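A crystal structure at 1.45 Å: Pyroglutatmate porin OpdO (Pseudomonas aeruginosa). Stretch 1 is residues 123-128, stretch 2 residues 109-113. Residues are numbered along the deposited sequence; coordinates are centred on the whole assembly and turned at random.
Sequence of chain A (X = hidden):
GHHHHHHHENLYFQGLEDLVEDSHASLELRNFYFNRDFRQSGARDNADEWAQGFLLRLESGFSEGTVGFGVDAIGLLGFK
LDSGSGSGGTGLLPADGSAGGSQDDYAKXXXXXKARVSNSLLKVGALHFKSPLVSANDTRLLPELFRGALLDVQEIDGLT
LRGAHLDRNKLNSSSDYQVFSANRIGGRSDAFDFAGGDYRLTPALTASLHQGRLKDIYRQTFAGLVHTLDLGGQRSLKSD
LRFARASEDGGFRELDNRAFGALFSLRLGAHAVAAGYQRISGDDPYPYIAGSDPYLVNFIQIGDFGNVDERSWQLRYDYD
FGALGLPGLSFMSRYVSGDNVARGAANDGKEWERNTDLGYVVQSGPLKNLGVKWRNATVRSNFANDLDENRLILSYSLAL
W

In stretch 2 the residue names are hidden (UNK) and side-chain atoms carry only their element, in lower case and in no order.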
# COMPACT_ATOMS: atom_id res chain seq x y z
N LYS A 123 -11.77 11.11 9.00
CA LYS A 123 -10.64 10.89 9.91
C LYS A 123 -9.67 12.04 9.77
O LYS A 123 -9.35 12.47 8.66
CB LYS A 123 -9.93 9.57 9.57
CG LYS A 123 -10.73 8.33 9.89
CD LYS A 123 -9.95 7.08 9.51
CE LYS A 123 -10.77 5.84 9.75
NZ LYS A 123 -9.95 4.61 9.55
N VAL A 124 -9.20 12.55 10.91
CA VAL A 124 -8.25 13.65 10.94
C VAL A 124 -7.10 13.32 11.90
O VAL A 124 -7.33 13.02 13.08
CB VAL A 124 -8.93 14.94 11.41
CG1 VAL A 124 -7.91 16.06 11.51
CG2 VAL A 124 -10.07 15.32 10.47
N GLY A 125 -5.88 13.37 11.39
CA GLY A 125 -4.69 13.10 12.19
C GLY A 125 -3.81 12.07 11.52
O GLY A 125 -3.44 12.25 10.36
N ALA A 126 -3.45 11.01 12.24
CA ALA A 126 -2.65 9.94 11.65
C ALA A 126 -3.51 9.11 10.69
O ALA A 126 -4.60 8.66 11.05
CB ALA A 126 -2.06 9.05 12.77
N LEU A 127 -3.00 8.91 9.48
CA LEU A 127 -3.73 8.17 8.46
C LEU A 127 -2.88 7.07 7.85
O LEU A 127 -1.66 7.20 7.72
CB LEU A 127 -4.16 9.11 7.33
CG LEU A 127 -5.06 10.27 7.76
CD1 LEU A 127 -5.25 11.20 6.56
CD2 LEU A 127 -6.40 9.77 8.29
N HIS A 128 -3.54 5.99 7.45
CA HIS A 128 -2.89 4.88 6.76
C HIS A 128 -3.97 4.22 5.91
O HIS A 128 -4.92 3.65 6.43
CB HIS A 128 -2.27 3.87 7.74
CG HIS A 128 -1.53 2.76 7.07
ND1 HIS A 128 -0.15 2.74 6.93
CD2 HIS A 128 -1.97 1.62 6.48
CE1 HIS A 128 0.21 1.65 6.29
NE2 HIS A 128 -0.88 0.95 6.00
N UNK A 109 3.37 7.84 19.09
CA UNK A 109 1.95 7.71 19.33
C UNK A 109 1.23 8.67 18.41
O UNK A 109 1.54 9.86 18.38
c UNK A 109 -0.44 6.59 20.99
c UNK A 109 -0.00 8.39 22.67
c UNK A 109 1.62 8.01 20.79
c UNK A 109 0.15 7.96 21.21
N UNK A 110 0.27 8.16 17.64
CA UNK A 110 -0.48 8.99 16.72
C UNK A 110 -1.97 8.90 16.97
O UNK A 110 -2.52 7.81 17.05
N UNK A 111 -2.61 10.06 17.10
CA UNK A 111 -4.05 10.12 17.32
C UNK A 111 -4.79 10.43 16.04
O UNK A 111 -4.29 11.14 15.17
c UNK A 111 -3.76 11.02 19.71
c UNK A 111 -4.15 12.20 20.60
c UNK A 111 -4.38 11.21 18.33
c UNK A 111 -4.21 9.70 20.32
N UNK A 112 -6.02 9.92 15.95
CA UNK A 112 -6.88 10.21 14.81
C UNK A 112 -8.28 10.52 15.31
O UNK A 112 -8.97 9.64 15.84
o UNK A 112 -5.59 8.60 13.55
c UNK A 112 -7.67 9.38 12.53
c UNK A 112 -6.93 9.02 13.84
N UNK A 113 -8.70 11.77 15.19
CA UNK A 113 -10.06 12.14 15.51
C UNK A 113 -10.94 11.61 14.38
O UNK A 113 -10.51 11.58 13.23
c UNK A 113 -10.20 13.64 15.61

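Position 109 carries four side-chain carbons, forked at the second, and none of them comes within reach of stretch 1. A fork one carbon beyond CB, with no polar atom, is the signature of leucine. Leu109 lies on the surface, with chi1 at 178° and chi2 at 61°, and adds nothing to the pairing.

At position 110 the backbone has no side-chain atoms, so the residue is glycine. Gly110 is buried, and its C atom lies 4.2 Å from CB of Ala126. A CB built here would point toward stretch 1 and sit 3.2 Å from that same methyl, a tight fit; the bare backbone leaves room for Ala126.

Position 111 again shows four carbons forked at the second, directed away from stretch 1, its nearest approach being 6.2 Å from CB to N of Ala126. It is a second leucine, Leu111, with chi1 at -61° and chi2 at 179°. Its backbone makes the contact: the carbonyl O accepts a nearly straight hydrogen bond from N of Ala126, at 3.1 Å and 171°. The same oxygen lies 3.6 Å from CA of Gly125 in a CA-H...O contact. An ideal CB on Gly125 would come 2.3 Å from this O of Leu111, a clash, and the backbone angles of Gly125 independently call for glycine.

At position 112, CB bears one oxygen and one carbon. The oxygen is 2.7 Å from O of Ala126, and the carbon is 3.7 Å from CB of Lys123. Such branching identifies threonine, in the m rotamer. The hydroxyl of Thr112 donates through OG1 to the carbonyl of Ala126, while CG2 packs against Lys123 and lies 4.4 Å from CD2 of Leu127.

Position 113 has a single side-chain carbon, CB, which lies 3.9 Å from O of Val124 and shares a face of the sheet with the side chain of Val124. This is alanine. Ala113 forms both hydrogen bonds of an antiparallel pair with Val124: its N donates to O of Val124 at 2.8 Å, and its O accepts from N of Val124, also at 2.8 Å.

The contact thus begins as regular antiparallel pairing at Val124 and Ala113 and continues through the non-hydrogen-bonded pair of Gly125 and Thr112. There stretch 1 turns a corner at Gly125 and Ala126. Backbone bonding to Leu111 and the hydroxyl of Thr112 hold Ala126 through its N and O, respectively, so stretch 2 stays engaged through the bend, beyond which His128 is out of contact.

Stretch 2 109-113: LGLTA
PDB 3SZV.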